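Ara h 8 allergen isoform (Arachis hypogaea, PDB 6V8M) binds several molecules of the hydrophobic probe 8-anilino-1-naphthalene sulfonate and, as a PR-10 protein of the Bet v 1 family, probably binds small hydrophobic ligands such as plant hormones. Local coordinates at residues A[10-14]-A[147-151]; A[37-42]-A[54-59]; A[94-100]-A[116-122]. The contacts are given in a common frame with arbitrary orientation. Residue numbers count along the deposited sequence, not the author numbering.

All three contacts belong to one Bet v 1 fold, a curved seven-stranded antiparallel sheet wrapped round the long helix 129-152, and each reaches that sheet. Contacts 2 and 3 are both antiparallel hairpin pairings with a classic beta bulge, held by backbone hydrogen bonds; their centres lie about 20 Å apart. In both, the apolar face meets bound 8-anilino-1-naphthalene sulfonate and the polar face holds water; in contact 2 Lys55 binds a ligand there too. Contact 1, the smallest, joins the ends of edge strand 3-12 and the helix through a serine-glutamate hydrogen bond, a water bridge from the Thr11 carbonyl and a few aliphatic contacts. None is wholly buried; each mixes buried and exposed residues.

Contact 1: residues A[10-14]-A[147-151]; sequences STSPV and EGYVL
Strand 3-12 runs out in extended conformation through Ser10, Thr11 and Ser12 before meeting the last turns of helix 129-152, where Leu151 N bonds back to Glu147 O at 3.1 Å. Ser10 lines a pocket for 8-anilino-1-naphthalene sulfonate. At Thr11 the side chain points away, but the carbonyl turns to the helix: a water donates to Thr11 O at 2.8 Å and to Glu147 OE2 at 2.6 Å. Ser12, with chi1 t, points toward the helix and donates from OG to Glu147 OE2 at 2.6 Å, while Ser12 OG accepts from Val14 N at 3.0 Å, closing an ST turn. To get there, Glu147 extends with chi1 and chi2 both t. This is where the first strand of the Bet v 1 fold gives way to helix 16-25 and comes up against the C-terminal helix. Pro13 (phi/psi -76/-10) bends the chain; its CD lies 3.7 Å from Glu147 OE2 and its CG 4.0 Å from Leu151 CD2. Val14 (chi1 t) is buried and makes the largest apolar contribution, its CA 7.2 Å from Glu147 CA. Val14 CG1 meets Val150 CG1 at 3.7 Å, and Val14 CG2 meets Leu151 CD2 at 3.8 Å and Glu147 CG at 4.0 Å. Leu19 of helix 16-25 also touches Val14, and Ala22 touches Val150.

Contact 2: residues A[37-42]-A[54-59]; sequences AIQSIE and KKVTAV. With 2AN (8-anilino-1-naphthalene sulfonate), chain G; 2AN (8-anilino-1-naphthalene sulfonate), chain E; 2AN (8-anilino-1-naphthalene sulfonate), chain D.
Strands 38-42 and 54-59 pair antiparallel, their axes 4.4 Å apart at an angle of 169°, as the two arms of a beta hairpin. Ile38-Ala58 and Ile41-Val56 are non-hydrogen-bonded pairs, with CA-CA 4.2 and 4.6 Å; Ser40-Thr57 and Glu42-Lys55 are hydrogen-bonded. Between Ile38 and Ser40 a classic bulge inserts one residue: Gln39 (phi/psi -86/-39) and Ser40 both face Thr57, so Thr57 O accepts from Gln39 N at 2.7 Å and from Ser40 N at 3.3 Å. Val59 N to Ala37 O (2.8 Å), Thr57 N to Ser40 O (2.9 Å), Glu42 N to Lys55 O (2.9 Å) and Lys55 N to Glu42 O (2.7 Å) complete the ladder.

On one face Val56 (chi1 t) fits between the two isoleucines, both chi1 m: Val56 CG1 lies 4.0 Å from Ile38 CG2, and Val56 CG2 4.0 Å from Ile41 CG1. The small Ala58 makes a hollow beside Ile38, and two ligands enter it: Ala58 CB is 3.5 Å from C13 of 2AN chain E and 3.7 Å from C7 of 2AN chain D. Ile38, Val56 and Ala58 thus line ligand sites at the edge of the Bet v 1 sheet. On the other face one water lies 2.8 Å from Ser40 OG and 2.8 Å from Thr57 OG1. There Lys55 extends, all t, to bond NZ to O2 of 2AN chain G at 2.8 Å.

Strand 64-75 flanks 53-59, leaving 38-45 outermost; helix 27-34 covers Ile38 and Ile41, and its Asp28 salt-bridges Lys54.

Contact 3: residues A[94-100]-A[116-122]; sequences ILEKVSF and SVTFHTK. With 2AN (8-anilino-1-naphthalene sulfonate), chain C.
A classic beta bulge interrupts this hairpin just where the chain turns a corner: Glu96 (phi/psi -76/-50) and Lys97 both face His120, shifting the register by one. Glu96 N bonds to His120 O at 2.8 Å, and His120 N to Lys97 O at 3.0 Å. Beyond it, strands 97-100 and 116-121 run antiparallel at 167°, axes 4.7 Å apart. Ser99-Thr118 is a hydrogen-bonded pair (Ser99 N to Thr118 O 2.9 Å, Thr118 N to Ser99 O 2.7 Å); Val98-Phe119 and Phe100-Val117 are non-hydrogen-bonded. Before the bulge, Lys122 N reaches Ile94 O at 3.0 Å.

On the polar face Lys97 (chi1 p, then t) lays CE over the His120 ring, 3.6 Å from its centroid, a CH-pi contact. The other face is apolar: Val98 CG1 sits over the Phe119 ring, 4.2 Å from its centroid, and Val117 CG1 over that of Phe100, also 4.2 Å. Val117 CG2 also touches C11 of 2AN chain C at 3.7 Å, so the Phe100-Val117 end of this face lines the ligand pocket.

Strands 3-12 and 80-86 flank the pair, Tyr83 stacking on Phe100, while Val135 of helix 129-152 packs against Phe100 and Phe119.

Contact 1: residues A[10-14]-A[147-151]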
loop_
_atom_site.group_PDB
_atom_site.type_symbol
_atom_site.label_atom_id
_atom_site.label_comp_id
_atom_site.label_asym_id
_atom_site.label_seq_id
_atom_site.Cartn_x
_atom_site.Cartn_y
_atom_site.Cartn_z
ATOM N N SER A 10 -6.334 -13.006 -1.679
ATOM C CA SER A 10 -5.252 -13.705 -2.401
ATOM C C SER A 10 -4.436 -14.480 -1.368
ATOM O O SER A 10 -4.853 -14.523 -0.183
ATOM C CB SER A 10 -4.416 -12.735 -3.219
ATOM O OG SER A 10 -3.953 -11.647 -2.425
ATOM N N THR A 11 -3.391 -15.155 -1.822
ATOM C CA THR A 11 -2.541 -15.985 -0.939
ATOM C C THR A 11 -1.084 -15.719 -1.274
ATOM O O THR A 11 -0.784 -15.167 -2.364
ATOM C CB THR A 11 -2.878 -17.475 -1.056
ATOM O OG1 THR A 11 -2.480 -17.907 -2.356
ATOM C CG2 THR A 11 -4.351 -17.770 -0.875
ATOM N N SER A 12 -0.225 -16.147 -0.360
ATOM C CA SER A 12 1.243 -16.088 -0.473
ATOM C C SER A 12 1.805 -17.350 0.157
ATOM O O SER A 12 1.243 -17.848 1.131
ATOM C CB SER A 12 1.803 -14.846 0.209
ATOM O OG SER A 12 3.218 -14.918 0.266
ATOM N N PRO A 13 2.928 -17.894 -0.347
ATOM C CA PRO A 13 3.603 -18.985 0.342
ATOM C C PRO A 13 4.387 -18.519 1.567
ATOM O O PRO A 13 4.818 -19.369 2.313
ATOM C CB PRO A 13 4.511 -19.561 -0.752
ATOM C CG PRO A 13 4.840 -18.350 -1.565
ATOM C CD PRO A 13 3.535 -17.590 -1.656
ATOM N N VAL A 14 4.552 -17.200 1.753
ATOM C CA VAL A 14 5.252 -16.670 2.944
ATOM C C VAL A 14 4.272 -16.643 4.117
ATOM O O VAL A 14 3.175 -16.098 3.974
ATOM C CB VAL A 14 5.827 -15.275 2.682
ATOM C CG1 VAL A 14 6.604 -14.802 3.890
ATOM C CG2 VAL A 14 6.645 -15.223 1.403
ATOM N N GLU A 147 7.423 -9.635 -1.343
ATOM C CA GLU A 147 7.206 -11.090 -1.176
ATOM C C GLU A 147 8.358 -11.858 -1.851
ATOM O O GLU A 147 8.904 -12.798 -1.259
ATOM C CB GLU A 147 5.842 -11.465 -1.735
ATOM C CG GLU A 147 5.580 -12.953 -1.715
ATOM C CD GLU A 147 4.455 -13.333 -2.649
ATOM O OE1 GLU A 147 4.560 -13.002 -3.855
ATOM O OE2 GLU A 147 3.479 -13.912 -2.164
ATOM N N GLY A 148 8.755 -11.461 -3.055
ATOM C CA GLY A 148 9.840 -12.134 -3.791
ATOM C C GLY A 148 11.165 -12.011 -3.065
ATOM O O GLY A 148 11.925 -12.985 -3.012
ATOM N N TYR A 149 11.432 -10.855 -2.491
ATOM C CA TYR A 149 12.662 -10.605 -1.715
ATOM C C TYR A 149 12.727 -11.556 -0.516
ATOM O O TYR A 149 13.793 -12.143 -0.255
ATOM C CB TYR A 149 12.719 -9.137 -1.327
ATOM C CG TYR A 149 13.798 -8.823 -0.344
ATOM C CD1 TYR A 149 15.092 -8.598 -0.754
ATOM C CD2 TYR A 149 13.496 -8.735 1.005
ATOM C CE1 TYR A 149 16.080 -8.281 0.165
ATOM C CE2 TYR A 149 14.470 -8.431 1.935
ATOM C CZ TYR A 149 15.763 -8.193 1.509
ATOM O OH TYR A 149 16.729 -7.906 2.431
ATOM N N VAL A 150 11.624 -11.713 0.203
ATOM C CA VAL A 150 11.551 -12.617 1.385
ATOM C C VAL A 150 11.826 -14.062 0.946
ATOM O O VAL A 150 12.505 -14.798 1.680
ATOM C CB VAL A 150 10.184 -12.499 2.058
ATOM C CG1 VAL A 150 9.995 -13.585 3.113
ATOM C CG2 VAL A 150 10.036 -11.110 2.655
ATOM N N LEU A 151 11.259 -14.479 -0.184
ATOM C CA LEU A 151 11.439 -15.862 -0.700
ATOM C C LEU A 151 12.902 -16.066 -1.105
ATOM O O LEU A 151 13.375 -17.187 -1.008
ATOM C CB LEU A 151 10.495 -16.088 -1.881
ATOM C CG LEU A 151 9.014 -16.198 -1.520
ATOM C CD1 LEU A 151 8.156 -16.035 -2.768
ATOM C CD2 LEU A 151 8.703 -17.518 -0.824
HETATM O O HOH W 1 1.247 -13.463 -3.316
#

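Contact 2: residues A[37-42]-A[54-59]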
loop_
_atom_site.group_PDB
_atom_site.type_symbol
_atom_site.label_atom_id
_atom_site.label_comp_id
_atom_site.label_asym_id
_atom_site.label_seq_id
_atom_site.Cartn_x
_atom_site.Cartn_y
_atom_site.Cartn_z
ATOM N N ALA A 37 11.715 2.892 -9.177
ATOM C CA ALA A 37 11.012 4.183 -9.379
ATOM C C ALA A 37 10.811 4.890 -8.045
ATOM O O ALA A 37 10.757 6.130 -8.081
ATOM C CB ALA A 37 9.678 4.021 -10.043
ATOM N N ILE A 38 10.608 4.166 -6.938
ATOM C CA ILE A 38 10.387 4.863 -5.639
ATOM C C ILE A 38 11.737 5.310 -5.068
ATOM O O ILE A 38 12.631 4.434 -4.813
ATOM C CB ILE A 38 9.590 3.996 -4.667
ATOM C CG1 ILE A 38 8.200 3.696 -5.236
ATOM C CG2 ILE A 38 9.520 4.677 -3.310
ATOM C CD1 ILE A 38 7.491 2.549 -4.550
ATOM N N GLN A 39 11.883 6.628 -4.888
ATOM C CA GLN A 39 13.152 7.254 -4.444
ATOM C C GLN A 39 13.223 7.247 -2.926
ATOM O O GLN A 39 14.321 6.998 -2.374
ATOM C CB GLN A 39 13.252 8.689 -4.935
ATOM C CG GLN A 39 13.232 8.822 -6.444
ATOM C CD GLN A 39 14.284 7.987 -7.122
ATOM O OE1 GLN A 39 15.488 8.263 -7.041
ATOM N NE2 GLN A 39 13.820 6.986 -7.856
ATOM N N SER A 40 12.098 7.503 -2.260
ATOM C CA SER A 40 12.138 7.704 -0.806
ATOM C C SER A 40 10.772 7.540 -0.195
ATOM O O SER A 40 9.784 7.873 -0.842
ATOM C CB SER A 40 12.740 9.040 -0.465
ATOM O OG SER A 40 12.011 10.107 -1.061
ATOM N N ILE A 41 10.786 7.052 1.037
ATOM C CA ILE A 41 9.611 7.078 1.941
ATOM C C ILE A 41 10.078 7.783 3.205
ATOM O O ILE A 41 10.997 7.303 3.871
ATOM C CB ILE A 41 9.024 5.687 2.177
ATOM C CG1 ILE A 41 8.585 5.048 0.852
ATOM C CG2 ILE A 41 7.912 5.786 3.214
ATOM C CD1 ILE A 41 7.959 3.660 0.963
ATOM N N GLU A 42 9.546 8.971 3.436
ATOM C CA GLU A 42 9.968 9.857 4.539
ATOM C C GLU A 42 8.806 10.007 5.501
ATOM O O GLU A 42 7.682 10.216 5.022
ATOM C CB GLU A 42 10.321 11.230 3.991
ATOM C CG GLU A 42 11.479 11.223 3.012
ATOM C CD GLU A 42 11.786 12.589 2.416
ATOM O OE1 GLU A 42 11.029 13.050 1.498
ATOM O OE2 GLU A 42 12.759 13.216 2.903
ATOM N N LYS A 54 3.386 9.858 5.942
ATOM C CA LYS A 54 4.602 9.622 5.148
ATOM C C LYS A 54 4.498 10.348 3.818
ATOM O O LYS A 54 3.405 10.449 3.222
ATOM C CB LYS A 54 4.827 8.141 4.833
ATOM C CG LYS A 54 4.500 7.178 5.963
ATOM C CD LYS A 54 4.698 5.737 5.556
ATOM C CE LYS A 54 4.226 4.755 6.601
ATOM N NZ LYS A 54 4.332 3.357 6.108
ATOM N N LYS A 55 5.646 10.743 3.325
ATOM C CA LYS A 55 5.760 11.313 1.971
ATOM C C LYS A 55 6.474 10.269 1.116
ATOM O O LYS A 55 7.625 9.909 1.444
ATOM C CB LYS A 55 6.523 12.622 2.012
ATOM C CG LYS A 55 6.593 13.352 0.686
ATOM C CD LYS A 55 7.487 14.574 0.772
ATOM C CE LYS A 55 7.433 15.346 -0.524
ATOM N NZ LYS A 55 8.619 16.212 -0.713
ATOM N N VAL A 56 5.832 9.846 0.043
ATOM C CA VAL A 56 6.444 8.859 -0.873
ATOM C C VAL A 56 6.815 9.577 -2.161
ATOM O O VAL A 56 5.927 10.084 -2.824
ATOM C CB VAL A 56 5.548 7.650 -1.172
ATOM C CG1 VAL A 56 6.280 6.757 -2.150
ATOM C CG2 VAL A 56 5.091 6.889 0.063
ATOM N N THR A 57 8.095 9.598 -2.490
ATOM C CA THR A 57 8.626 10.273 -3.697
ATOM C C THR A 57 9.020 9.217 -4.734
ATOM O O THR A 57 9.760 8.297 -4.394
ATOM C CB THR A 57 9.801 11.203 -3.358
ATOM O OG1 THR A 57 9.306 12.191 -2.446
ATOM C CG2 THR A 57 10.338 11.888 -4.592
ATOM N N ALA A 58 8.601 9.414 -5.982
ATOM C CA ALA A 58 8.885 8.463 -7.069
ATOM C C ALA A 58 9.264 9.203 -8.342
ATOM O O ALA A 58 8.794 10.346 -8.544
ATOM C CB ALA A 58 7.696 7.554 -7.286
ATOM N N VAL A 59 10.017 8.538 -9.209
ATOM C CA VAL A 59 10.240 9.047 -10.596
ATOM C C VAL A 59 9.326 8.243 -11.521
ATOM O O VAL A 59 9.518 7.012 -11.610
ATOM C CB VAL A 59 11.708 8.952 -11.020
ATOM C CG1 VAL A 59 11.884 9.343 -12.480
ATOM C CG2 VAL A 59 12.596 9.794 -10.122
HETATM C C1 2AN G . 7.109 17.575 2.974
HETATM C C2 2AN G . 6.061 17.094 3.692
HETATM C C3 2AN G . 4.749 17.145 3.196
HETATM C C4 2AN G . 4.495 17.716 1.992
HETATM C C5 2AN G . 5.547 18.247 1.207
HETATM C C6 2AN G . 5.286 18.839 -0.050
HETATM C C7 2AN G . 6.284 19.354 -0.803
HETATM C C8 2AN G . 7.616 19.292 -0.361
HETATM N N 2AN G . 8.426 17.537 3.477
HETATM S S 2AN G . 9.624 18.683 1.296
HETATM C C9 2AN G . 7.919 18.739 0.854
HETATM C C10 2AN G . 6.887 18.186 1.690
HETATM C C11 2AN G . 9.023 16.630 4.369
HETATM C C12 2AN G . 9.032 16.900 5.731
HETATM C C13 2AN G . 9.640 16.019 6.611
HETATM C C14 2AN G . 10.255 14.880 6.144
HETATM C C15 2AN G . 10.263 14.615 4.794
HETATM C C16 2AN G . 9.658 15.485 3.902
HETATM O O1 2AN G . 10.415 19.175 0.036
HETATM O O2 2AN G . 9.992 17.314 1.482
HETATM O O3 2AN G . 9.857 19.613 2.358
HETATM C C1 2AN E . 1.164 5.833 -5.519
HETATM C C2 2AN E . 0.304 6.480 -6.362
HETATM C C3 2AN E . -0.957 5.959 -6.658
HETATM C C4 2AN E . -1.294 4.734 -6.192
HETATM C C5 2AN E . -0.444 4.017 -5.321
HETATM C C6 2AN E . -0.851 2.761 -4.820
HETATM C C7 2AN E . -0.072 2.051 -4.001
HETATM C C8 2AN E . 1.156 2.564 -3.566
HETATM N N 2AN E . 2.461 6.325 -5.312
HETATM S S 2AN E . 3.087 4.330 -3.242
HETATM C C9 2AN E . 1.627 3.750 -4.054
HETATM C C10 2AN E . 0.828 4.548 -4.951
HETATM C C11 2AN E . 3.139 7.328 -6.037
HETATM C C12 2AN E . 4.117 8.029 -5.341
HETATM C C13 2AN E . 4.790 9.073 -5.955
HETATM C C14 2AN E . 4.513 9.413 -7.259
HETATM C C15 2AN E . 3.550 8.719 -7.959
HETATM C C16 2AN E . 2.861 7.680 -7.355
HETATM O O1 2AN E . 2.803 5.678 -2.843
HETATM O O2 2AN E . 3.398 3.427 -2.174
HETATM O O3 2AN E . 4.253 4.371 -4.246
HETATM C C1 2AN D . 5.636 1.093 -9.163
HETATM C C2 2AN D . 5.139 0.527 -8.032
HETATM C C3 2AN D . 4.639 1.313 -6.990
HETATM C C4 2AN D . 4.683 2.662 -7.076
HETATM C C5 2AN D . 5.190 3.301 -8.227
HETATM C C6 2AN D . 5.182 4.708 -8.303
HETATM C C7 2AN D . 5.635 5.337 -9.404
HETATM C C8 2AN D . 6.101 4.604 -10.512
HETATM N N 2AN D . 6.159 0.271 -10.159
HETATM S S 2AN D . 6.721 2.441 -11.973
HETATM C C9 2AN D . 6.169 3.238 -10.480
HETATM C C10 2AN D . 5.680 2.522 -9.324
HETATM C C11 2AN D . 5.685 -0.971 -10.598
HETATM C C12 2AN D . 4.345 -1.329 -10.495
HETATM C C13 2AN D . 3.921 -2.564 -10.963
HETATM C C14 2AN D . 4.820 -3.434 -11.536
HETATM C C15 2AN D . 6.149 -3.081 -11.645
HETATM C C16 2AN D . 6.591 -1.857 -11.171
HETATM O O1 2AN D . 5.650 1.575 -12.374
HETATM O O2 2AN D . 7.130 3.436 -12.904
HETATM O O3 2AN D . 7.968 1.590 -11.609
HETATM O O HOH W 2 9.732 11.174 0.083
#

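Contact 3: residues A[94-100]-A[116-122]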
loop_
_atom_site.group_PDB
_atom_site.type_symbol
_atom_site.label_atom_id
_atom_site.label_comp_id
_atom_site.label_asym_id
_atom_site.label_seq_id
_atom_site.Cartn_x
_atom_site.Cartn_y
_atom_site.Cartn_z
ATOM N N ILE A 94 -8.265 13.012 -10.425
ATOM C CA ILE A 94 -9.690 12.612 -10.214
ATOM C C ILE A 94 -9.911 12.058 -8.790
ATOM O O ILE A 94 -11.087 11.956 -8.393
ATOM C CB ILE A 94 -10.157 11.633 -11.325
ATOM C CG1 ILE A 94 -11.681 11.541 -11.426
ATOM C CG2 ILE A 94 -9.558 10.247 -11.159
ATOM C CD1 ILE A 94 -12.351 12.869 -11.602
ATOM N N LEU A 95 -8.866 11.695 -8.037
ATOM C CA LEU A 95 -9.017 11.058 -6.698
ATOM C C LEU A 95 -8.899 12.084 -5.562
ATOM O O LEU A 95 -7.970 12.891 -5.594
ATOM C CB LEU A 95 -7.949 9.976 -6.541
ATOM C CG LEU A 95 -8.051 8.802 -7.512
ATOM C CD1 LEU A 95 -6.882 7.848 -7.353
ATOM C CD2 LEU A 95 -9.374 8.068 -7.344
ATOM N N GLU A 96 -9.808 12.031 -4.592
ATOM C CA GLU A 96 -9.660 12.712 -3.277
ATOM C C GLU A 96 -8.667 11.908 -2.447
ATOM O O GLU A 96 -7.702 12.506 -1.904
ATOM C CB GLU A 96 -10.995 12.804 -2.544
ATOM C CG GLU A 96 -11.932 13.801 -3.198
ATOM C CD GLU A 96 -13.411 13.685 -2.875
ATOM O OE1 GLU A 96 -14.208 14.315 -3.611
ATOM O OE2 GLU A 96 -13.775 12.961 -1.913
ATOM N N LYS A 97 -8.902 10.599 -2.366
ATOM C CA LYS A 97 -8.062 9.674 -1.577
ATOM C C LYS A 97 -8.389 8.234 -1.977
ATOM O O LYS A 97 -9.478 7.980 -2.532
ATOM C CB LYS A 97 -8.272 9.879 -0.069
ATOM C CG LYS A 97 -9.668 9.561 0.449
ATOM C CD LYS A 97 -9.866 9.840 1.935
ATOM C CE LYS A 97 -11.262 9.475 2.395
ATOM N NZ LYS A 97 -11.448 9.587 3.867
ATOM N N VAL A 98 -7.499 7.321 -1.613
ATOM C CA VAL A 98 -7.755 5.854 -1.632
ATOM C C VAL A 98 -7.409 5.282 -0.256
ATOM O O VAL A 98 -6.285 5.481 0.207
ATOM C CB VAL A 98 -6.984 5.137 -2.750
ATOM C CG1 VAL A 98 -7.422 3.692 -2.837
ATOM C CG2 VAL A 98 -7.154 5.814 -4.093
ATOM N N SER A 99 -8.371 4.624 0.389
ATOM C CA SER A 99 -8.224 3.988 1.718
ATOM C C SER A 99 -8.097 2.485 1.527
ATOM O O SER A 99 -8.947 1.876 0.859
ATOM C CB SER A 99 -9.353 4.355 2.647
ATOM O OG SER A 99 -9.263 5.759 2.902
ATOM N N PHE A 100 -7.034 1.940 2.094
ATOM C CA PHE A 100 -6.726 0.507 2.059
ATOM C C PHE A 100 -6.887 -0.069 3.452
ATOM O O PHE A 100 -6.396 0.517 4.409
ATOM C CB PHE A 100 -5.283 0.284 1.642
ATOM C CG PHE A 100 -4.940 0.750 0.259
ATOM C CD1 PHE A 100 -4.737 2.099 -0.005
ATOM C CD2 PHE A 100 -4.810 -0.159 -0.763
ATOM C CE1 PHE A 100 -4.423 2.527 -1.283
ATOM C CE2 PHE A 100 -4.486 0.276 -2.034
ATOM C CZ PHE A 100 -4.287 1.607 -2.290
ATOM N N SER A 116 -9.540 -4.575 1.419
ATOM C CA SER A 116 -10.655 -3.673 1.082
ATOM C C SER A 116 -10.029 -2.369 0.600
ATOM O O SER A 116 -9.261 -1.761 1.384
ATOM C CB SER A 116 -11.513 -3.428 2.290
ATOM O OG SER A 116 -12.670 -2.687 1.939
ATOM N N VAL A 117 -10.443 -1.896 -0.565
ATOM C CA VAL A 117 -9.844 -0.659 -1.136
ATOM C C VAL A 117 -11.001 0.259 -1.474
ATOM O O VAL A 117 -11.849 -0.160 -2.267
ATOM C CB VAL A 117 -8.996 -0.948 -2.371
ATOM C CG1 VAL A 117 -8.305 0.313 -2.857
ATOM C CG2 VAL A 117 -7.975 -2.034 -2.094
ATOM N N THR A 118 -11.010 1.450 -0.887
ATOM C CA THR A 118 -12.095 2.422 -1.151
ATOM C C THR A 118 -11.497 3.608 -1.890
ATOM O O THR A 118 -10.722 4.352 -1.262
ATOM C CB THR A 118 -12.882 2.828 0.090
ATOM O OG1 THR A 118 -13.441 1.641 0.658
ATOM C CG2 THR A 118 -14.035 3.748 -0.258
ATOM N N PHE A 119 -11.905 3.809 -3.139
ATOM C CA PHE A 119 -11.567 5.009 -3.942
ATOM C C PHE A 119 -12.647 6.065 -3.697
ATOM O O PHE A 119 -13.835 5.764 -3.714
ATOM C CB PHE A 119 -11.512 4.695 -5.436
ATOM C CG PHE A 119 -10.453 3.716 -5.876
ATOM C CD1 PHE A 119 -10.609 2.345 -5.664
ATOM C CD2 PHE A 119 -9.338 4.151 -6.568
ATOM C CE1 PHE A 119 -9.660 1.440 -6.107
ATOM C CE2 PHE A 119 -8.407 3.236 -7.034
ATOM C CZ PHE A 119 -8.554 1.891 -6.782
ATOM N N HIS A 120 -12.211 7.285 -3.418
ATOM C CA HIS A 120 -13.064 8.485 -3.301
ATOM C C HIS A 120 -12.711 9.407 -4.466
ATOM O O HIS A 120 -11.557 9.860 -4.534
ATOM C CB HIS A 120 -12.819 9.176 -1.962
ATOM C CG HIS A 120 -13.183 8.355 -0.771
ATOM N ND1 HIS A 120 -14.315 8.596 -0.052
ATOM C CD2 HIS A 120 -12.583 7.290 -0.189
ATOM C CE1 HIS A 120 -14.397 7.727 0.943
ATOM N NE2 HIS A 120 -13.372 6.900 0.868
ATOM N N THR A 121 -13.653 9.595 -5.386
ATOM C CA THR A 121 -13.451 10.434 -6.580
ATOM C C THR A 121 -14.124 11.786 -6.379
ATOM O O THR A 121 -15.176 11.863 -5.692
ATOM C CB THR A 121 -14.026 9.732 -7.813
ATOM O OG1 THR A 121 -15.395 9.519 -7.500
ATOM C CG2 THR A 121 -13.276 8.461 -8.145
ATOM N N LYS A 122 -13.614 12.784 -7.087
ATOM C CA LYS A 122 -14.262 14.108 -7.203
ATOM C C LYS A 122 -15.423 13.961 -8.189
ATOM O O LYS A 122 -15.352 13.116 -9.121
ATOM C CB LYS A 122 -13.244 15.157 -7.665
ATOM C CG LYS A 122 -12.003 15.278 -6.794
ATOM C CD LYS A 122 -10.960 16.202 -7.353
ATOM C CE LYS A 122 -9.764 16.363 -6.434
ATOM N NZ LYS A 122 -8.526 16.604 -7.206
HETATM C C1 2AN C . -4.450 -4.934 -3.074
HETATM C C2 2AN C . -4.274 -3.792 -2.343
HETATM C C3 2AN C . -3.179 -3.632 -1.481
HETATM C C4 2AN C . -2.284 -4.638 -1.353
HETATM C C5 2AN C . -2.417 -5.841 -2.087
HETATM C C6 2AN C . -1.456 -6.861 -1.923
HETATM C C7 2AN C . -1.537 -8.022 -2.584
HETATM C C8 2AN C . -2.594 -8.247 -3.473
HETATM N N 2AN C . -5.595 -5.059 -3.913
HETATM S S 2AN C . -4.776 -7.780 -4.853
HETATM C C9 2AN C . -3.559 -7.297 -3.673
HETATM C C10 2AN C . -3.519 -6.029 -2.981
HETATM C C11 2AN C . -6.284 -4.067 -4.632
HETATM C C12 2AN C . -5.659 -2.879 -4.988
HETATM C C13 2AN C . -6.358 -1.907 -5.680
HETATM C C14 2AN C . -7.669 -2.107 -6.047
HETATM C C15 2AN C . -8.291 -3.290 -5.714
HETATM C C16 2AN C . -7.609 -4.265 -5.006
HETATM O O1 2AN C . -4.846 -6.785 -5.867
HETATM O O2 2AN C . -6.108 -7.798 -4.139
HETATM O O3 2AN C . -4.421 -9.101 -5.270
HETATM O O HOH W 3 -16.000 10.653 -0.851
HETATM O O HOH W 4 -11.119 0.432 2.398
#